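Local coordinates for protein cysteine desulfurase (Thermococcus onnurineus, PDB 5B89) that probably uses pyridoxal 5'-phosphate to take sulfur from L-cysteine, passing it to a sulfur carrier and leaving L-alanine, at residues B[320-325]-B[405-410]; B[26-31]-B[400-405]. One frame throughout, in Å; residues are numbered along the deposited sequence.

Contact 1: B[320-325]-B[405-410]; sequences VKRTTE and TFLGVM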
loop_
_atom_site.group_PDB
_atom_site.type_symbol
_atom_site.label_atom_id
_atom_site.label_comp_id
_atom_site.label_asym_id
_atom_site.label_seq_id
_atom_site.Cartn_x
_atom_site.Cartn_y
_atom_site.Cartn_z
ATOM N N VAL B 320 -14.464 -20.096 -21.071
ATOM C CA VAL B 320 -13.892 -19.540 -22.298
ATOM C C VAL B 320 -14.331 -20.310 -23.557
ATOM O O VAL B 320 -14.585 -19.682 -24.558
ATOM C CB VAL B 320 -12.340 -19.549 -22.132
ATOM C CG1 VAL B 320 -11.690 -19.161 -23.379
ATOM C CG2 VAL B 320 -11.921 -18.592 -20.996
ATOM N N LYS B 321 -14.322 -21.612 -23.448
ATOM C CA LYS B 321 -14.704 -22.467 -24.561
ATOM C C LYS B 321 -16.140 -22.164 -25.000
ATOM O O LYS B 321 -16.370 -21.949 -26.159
ATOM C CB LYS B 321 -14.521 -23.930 -24.204
ATOM C CG LYS B 321 -14.652 -24.887 -25.389
ATOM C CD LYS B 321 -14.475 -26.320 -24.985
ATOM C CE LYS B 321 -14.516 -27.157 -26.262
ATOM N NZ LYS B 321 -15.853 -27.348 -26.837
ATOM N N ARG B 322 -17.073 -22.098 -24.051
ATOM C CA ARG B 322 -18.445 -21.779 -24.441
ATOM C C ARG B 322 -18.627 -20.338 -24.902
ATOM O O ARG B 322 -19.312 -20.103 -25.819
ATOM C CB ARG B 322 -19.434 -22.179 -23.360
ATOM C CG ARG B 322 -20.877 -21.848 -23.703
ATOM C CD ARG B 322 -21.338 -22.637 -24.924
ATOM N NE ARG B 322 -22.723 -22.289 -25.170
ATOM C CZ ARG B 322 -23.208 -21.880 -26.306
ATOM N NH1 ARG B 322 -22.462 -21.821 -27.352
ATOM N NH2 ARG B 322 -24.469 -21.517 -26.390
ATOM N N THR B 323 -17.967 -19.381 -24.249
ATOM C CA THR B 323 -18.052 -18.032 -24.660
ATOM C C THR B 323 -17.600 -17.804 -26.082
ATOM O O THR B 323 -18.269 -17.167 -26.857
ATOM C CB THR B 323 -17.275 -17.014 -23.684
ATOM O OG1 THR B 323 -17.852 -17.221 -22.367
ATOM C CG2 THR B 323 -17.409 -15.666 -24.102
ATOM N N THR B 324 -16.393 -18.254 -26.375
ATOM C CA THR B 324 -15.827 -18.046 -27.719
ATOM C C THR B 324 -16.627 -18.753 -28.856
ATOM O O THR B 324 -16.838 -18.132 -29.842
ATOM C CB THR B 324 -14.309 -18.502 -27.722
ATOM O OG1 THR B 324 -14.188 -19.836 -27.320
ATOM C CG2 THR B 324 -13.463 -17.511 -26.851
ATOM N N GLU B 325 -17.031 -19.962 -28.556
ATOM C CA GLU B 325 -17.909 -20.727 -29.500
ATOM C C GLU B 325 -19.182 -19.934 -29.731
ATOM O O GLU B 325 -19.664 -19.763 -30.879
ATOM C CB GLU B 325 -18.172 -22.082 -28.989
ATOM C CG GLU B 325 -16.975 -22.987 -29.192
ATOM C CD GLU B 325 -17.027 -24.291 -28.386
ATOM O OE1 GLU B 325 -18.062 -24.657 -27.719
ATOM O OE2 GLU B 325 -16.049 -25.138 -28.415
ATOM N N THR B 405 -26.570 -16.801 -20.254
ATOM C CA THR B 405 -27.315 -15.577 -20.118
ATOM C C THR B 405 -26.646 -14.463 -20.935
ATOM O O THR B 405 -27.254 -13.782 -21.633
ATOM C CB THR B 405 -27.454 -15.191 -18.646
ATOM O OG1 THR B 405 -28.119 -16.227 -17.991
ATOM C CG2 THR B 405 -28.193 -13.874 -18.446
ATOM N N PHE B 406 -25.325 -14.349 -20.807
ATOM C CA PHE B 406 -24.535 -13.397 -21.515
ATOM C C PHE B 406 -24.706 -13.585 -23.021
ATOM O O PHE B 406 -24.892 -12.656 -23.696
ATOM C CB PHE B 406 -23.032 -13.538 -21.098
ATOM C CG PHE B 406 -22.056 -12.950 -22.047
ATOM C CD1 PHE B 406 -21.728 -11.657 -21.970
ATOM C CD2 PHE B 406 -21.430 -13.716 -22.988
ATOM C CE1 PHE B 406 -20.831 -11.095 -22.834
ATOM C CE2 PHE B 406 -20.530 -13.161 -23.857
ATOM C CZ PHE B 406 -20.240 -11.844 -23.780
ATOM N N LEU B 407 -24.605 -14.819 -23.484
ATOM C CA LEU B 407 -24.730 -15.087 -24.936
ATOM C C LEU B 407 -26.150 -14.714 -25.480
ATOM O O LEU B 407 -26.262 -14.190 -26.553
ATOM C CB LEU B 407 -24.399 -16.516 -25.246
ATOM C CG LEU B 407 -22.869 -16.905 -25.132
ATOM C CD1 LEU B 407 -22.722 -18.351 -25.361
ATOM C CD2 LEU B 407 -22.049 -16.102 -26.112
ATOM N N GLY B 408 -27.115 -14.916 -24.630
ATOM C CA GLY B 408 -28.480 -14.492 -24.957
ATOM C C GLY B 408 -28.649 -13.018 -25.055
ATOM O O GLY B 408 -29.270 -12.483 -25.987
ATOM N N VAL B 409 -27.976 -12.254 -24.143
ATOM C CA VAL B 409 -27.982 -10.851 -24.271
ATOM C C VAL B 409 -27.190 -10.291 -25.463
ATOM O O VAL B 409 -27.616 -9.409 -26.154
ATOM C CB VAL B 409 -27.498 -10.129 -22.933
ATOM C CG1 VAL B 409 -27.372 -8.624 -23.070
ATOM C CG2 VAL B 409 -28.326 -10.566 -21.801
ATOM N N MET B 410 -26.035 -10.903 -25.766
ATOM C CA MET B 410 -25.276 -10.569 -26.933
ATOM C C MET B 410 -26.063 -10.828 -28.251
ATOM O O MET B 410 -25.952 -10.040 -29.177
ATOM C CB MET B 410 -23.944 -11.311 -26.997
ATOM C CG MET B 410 -22.914 -10.826 -25.982
ATOM S SD MET B 410 -22.493 -9.113 -26.087
ATOM C CE MET B 410 -21.869 -8.951 -27.733
#
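Leu407 reaches from helix 400-415 to two neighbouring residues of helix 309-329, one with each of its methyl groups. CD1 sits over the centre of one face of the Arg322 guanidinium, 3.7 Å from its CZ, while CD2 lies 4.0 Å from the backbone O of Thr323. A branched aliphatic residue suits this place because its fork can cover a flat cation and a stretch of helix backbone at once. Beside it, Thr323 meets Phe406: the methyl CG2 comes within 4.0 Å of the ring atom CE2, the two side chains crossing at about a right angle.

The next shell explains these positions. Arg322 leaves the helix with CG anti to the backbone N (chi1 179°), and a bend at chi2 of 64° turns its end across to the other helix. There NE forms a salt bridge with Glu404, so the charge is met while the face is left for the methyl. With an alanine in place of Arg322, Glu404 would probably lose its cationic mate and a gap would open beside Leu407 CD1. Thr323 suits a buried helix position, since OG1 is hydrogen-bonded to the carbonyl of Leu319 and its methyl can enter the apolar layer. On the Phe406 ring, Met410 CG packs 3.6 Å above the plane toward the rim, one helical turn further on.

No hydrogen bond joins the two segments. Their short axes, 13° apart in direction, approach to 10.5 Å, a distance bridged by side chains. The nearly parallel pair packs beside the mixed sheet containing strand 346-349, Thr324 touching Val347 and Met410 touching Phe349, while Leu363 of helix 356-365 lies against Phe406 and Met410, consistent with the smaller C-terminal domain of fold-type I pyridoxal-phosphate enzymes.

Contact 2: B[26-31]-B[400-405]; sequences DVRKDI and LEEVET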
loop_
_atom_site.group_PDB
_atom_site.type_symbol
_atom_site.label_atom_id
_atom_site.label_comp_id
_atom_site.label_asym_id
_atom_site.label_seq_id
_atom_site.Cartn_x
_atom_site.Cartn_y
_atom_site.Cartn_z
ATOM N N ASP B 26 -20.392 -24.151 -4.619
ATOM C CA ASP B 26 -19.912 -24.034 -3.231
ATOM C C ASP B 26 -18.961 -22.814 -3.047
ATOM O O ASP B 26 -18.732 -22.396 -1.902
ATOM C CB ASP B 26 -19.177 -25.285 -2.767
ATOM C CG ASP B 26 -20.152 -26.412 -2.447
ATOM O OD1 ASP B 26 -21.357 -26.090 -2.281
ATOM O OD2 ASP B 26 -19.753 -27.595 -2.413
ATOM N N VAL B 27 -18.494 -22.229 -4.126
ATOM C CA VAL B 27 -17.760 -20.956 -4.056
ATOM C C VAL B 27 -18.748 -19.793 -4.004
ATOM O O VAL B 27 -18.617 -18.816 -3.217
ATOM C CB VAL B 27 -16.770 -20.845 -5.204
ATOM C CG1 VAL B 27 -15.916 -19.557 -5.015
ATOM C CG2 VAL B 27 -15.829 -22.029 -5.157
ATOM N N ARG B 28 -19.750 -19.807 -4.847
ATOM C CA ARG B 28 -20.759 -18.781 -4.998
ATOM C C ARG B 28 -21.493 -18.576 -3.686
ATOM O O ARG B 28 -21.883 -17.421 -3.407
ATOM C CB ARG B 28 -21.727 -19.108 -6.085
ATOM C CG ARG B 28 -21.114 -19.135 -7.498
ATOM C CD ARG B 28 -22.062 -19.719 -8.510
ATOM N NE ARG B 28 -23.206 -18.875 -8.771
ATOM C CZ ARG B 28 -23.248 -17.860 -9.583
ATOM N NH1 ARG B 28 -22.198 -17.405 -10.262
ATOM N NH2 ARG B 28 -24.364 -17.133 -9.760
ATOM N N LYS B 29 -21.650 -19.596 -2.892
ATOM C CA LYS B 29 -22.328 -19.434 -1.613
ATOM C C LYS B 29 -21.624 -18.524 -0.646
ATOM O O LYS B 29 -22.214 -18.088 0.259
ATOM C CB LYS B 29 -22.475 -20.755 -0.896
ATOM C CG LYS B 29 -23.504 -21.660 -1.463
ATOM C CD LYS B 29 -23.349 -23.017 -0.812
ATOM C CE LYS B 29 -24.452 -23.276 0.170
ATOM N NZ LYS B 29 -25.688 -23.544 -0.601
ATOM N N ASP B 30 -20.345 -18.276 -0.857
ATOM C CA ASP B 30 -19.579 -17.401 -0.008
ATOM C C ASP B 30 -19.432 -15.968 -0.555
ATOM O O ASP B 30 -18.792 -15.181 0.062
ATOM C CB ASP B 30 -18.161 -17.923 0.173
ATOM C CG ASP B 30 -18.093 -19.196 0.987
ATOM O OD1 ASP B 30 -18.948 -19.414 1.795
ATOM O OD2 ASP B 30 -17.196 -19.974 0.772
ATOM N N ILE B 31 -20.035 -15.685 -1.689
ATOM C CA ILE B 31 -19.925 -14.388 -2.360
ATOM C C ILE B 31 -21.318 -13.837 -2.681
ATOM O O ILE B 31 -21.884 -14.147 -3.670
ATOM C CB ILE B 31 -19.101 -14.519 -3.656
ATOM C CG1 ILE B 31 -17.741 -15.162 -3.345
ATOM C CG2 ILE B 31 -18.872 -13.161 -4.271
ATOM C CD1 ILE B 31 -16.973 -15.629 -4.554
ATOM N N LEU B 400 -21.446 -21.728 -16.195
ATOM C CA LEU B 400 -21.908 -21.826 -17.599
ATOM C C LEU B 400 -23.324 -21.187 -17.867
ATOM O O LEU B 400 -23.595 -20.644 -18.857
ATOM C CB LEU B 400 -21.872 -23.263 -18.074
ATOM C CG LEU B 400 -20.456 -23.794 -18.452
ATOM C CD1 LEU B 400 -20.436 -25.323 -18.530
ATOM C CD2 LEU B 400 -20.012 -23.087 -19.711
ATOM N N GLU B 401 -24.152 -21.245 -16.826
ATOM C CA GLU B 401 -25.470 -20.563 -16.819
ATOM C C GLU B 401 -25.363 -19.082 -17.089
ATOM O O GLU B 401 -26.078 -18.469 -17.857
ATOM C CB GLU B 401 -26.245 -20.876 -15.545
ATOM C CG GLU B 401 -26.746 -22.312 -15.447
ATOM C CD GLU B 401 -25.755 -23.277 -14.776
ATOM O OE1 GLU B 401 -26.199 -24.430 -14.444
ATOM O OE2 GLU B 401 -24.526 -22.996 -14.573
ATOM N N GLU B 402 -24.340 -18.468 -16.395
ATOM C CA GLU B 402 -24.051 -17.119 -16.649
ATOM C C GLU B 402 -23.570 -16.784 -18.075
ATOM O O GLU B 402 -23.914 -15.797 -18.619
ATOM C CB GLU B 402 -22.978 -16.582 -15.626
ATOM C CG GLU B 402 -23.445 -16.481 -14.175
ATOM C CD GLU B 402 -22.340 -15.988 -13.222
ATOM O OE1 GLU B 402 -21.154 -16.349 -13.445
ATOM O OE2 GLU B 402 -22.642 -15.333 -12.177
ATOM N N VAL B 403 -22.709 -17.681 -18.613
ATOM C CA VAL B 403 -22.259 -17.497 -19.931
ATOM C C VAL B 403 -23.449 -17.588 -20.907
ATOM O O VAL B 403 -23.522 -16.806 -21.795
ATOM C CB VAL B 403 -21.160 -18.558 -20.252
ATOM C CG1 VAL B 403 -20.824 -18.618 -21.741
ATOM C CG2 VAL B 403 -19.861 -18.214 -19.443
ATOM N N GLU B 404 -24.358 -18.509 -20.660
ATOM C CA GLU B 404 -25.533 -18.629 -21.524
ATOM C C GLU B 404 -26.426 -17.372 -21.446
ATOM O O GLU B 404 -26.931 -16.934 -22.408
ATOM C CB GLU B 404 -26.302 -19.899 -21.239
ATOM C CG GLU B 404 -25.559 -21.211 -21.438
ATOM C CD GLU B 404 -25.274 -21.563 -22.866
ATOM O OE1 GLU B 404 -25.712 -20.895 -23.741
ATOM O OE2 GLU B 404 -24.581 -22.536 -23.036
ATOM N N THR B 405 -26.570 -16.801 -20.254
ATOM C CA THR B 405 -27.315 -15.577 -20.118
ATOM C C THR B 405 -26.646 -14.463 -20.935
ATOM O O THR B 405 -27.254 -13.782 -21.633
ATOM C CB THR B 405 -27.454 -15.191 -18.646
ATOM O OG1 THR B 405 -28.119 -16.227 -17.991
ATOM C CG2 THR B 405 -28.193 -13.874 -18.446
HETATM O O HOH W 1 -25.016 -14.648 -11.318
#
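Arg28 and Glu402 both set CG beside their own backbone N, anti to the carbonyl carbon, and reach for each other from opposite directions. Glu402 then stays extended, whereas Arg28 bends at chi3, 69°, which turns its guanidinium to present an edge to the carboxylate. The result is a salt bridge: NH1 of Arg28 donates to OE2 of Glu402 over 2.9 Å, nearly straight at 171°. NH2 adds a weak bond to the same oxygen, 3.5 Å long. OE2 lies at the guanidinium edge, yet the two planes stand 83° apart and NH1 meets this oxygen from above the carboxylate plane, unlike a side-on pairing that uses both oxygens. A water in the guanidinium plane accepts from NH2 at 3.0 Å and lies 2.6 Å from Glu402 OE2, so it can also bridge the two groups.

Arg28 lies in the short helix 25-28 and is the first residue of a type I beta turn to Ile31, whereas Glu402 lies in the first turn of helix 400-415. The bridge thus ties the N-terminal part of the chain to the C-terminal helix of what is probably the small domain of this class-V, fold-type I enzyme, across 12.2 Å between the two CA atoms. Long, charged residues suit such a span. Second partners steady both ends: NH1 also donates to the carbonyl of Tyr397, and Asn398 ND2 binds OE1 of the buried Glu402.

Both contacts use helix 400-415, but they tie it to different elements: contact 1 to helix 309-329, contact 2 to Arg28, in the short helix 25-28. Contact 1 is largely buried and works by methyls, a ring and a guanidinium face, with no polar bond between its segments. Contact 2 is partly buried and smaller, and rests on charge and a bridging water. Arginine serves in each, by its face in one and its edge in the other. The two meet directly, since Glu404 and Val403 of segment 400-405 touch Arg322; the centres of the two contacts lie about 14 Å apart.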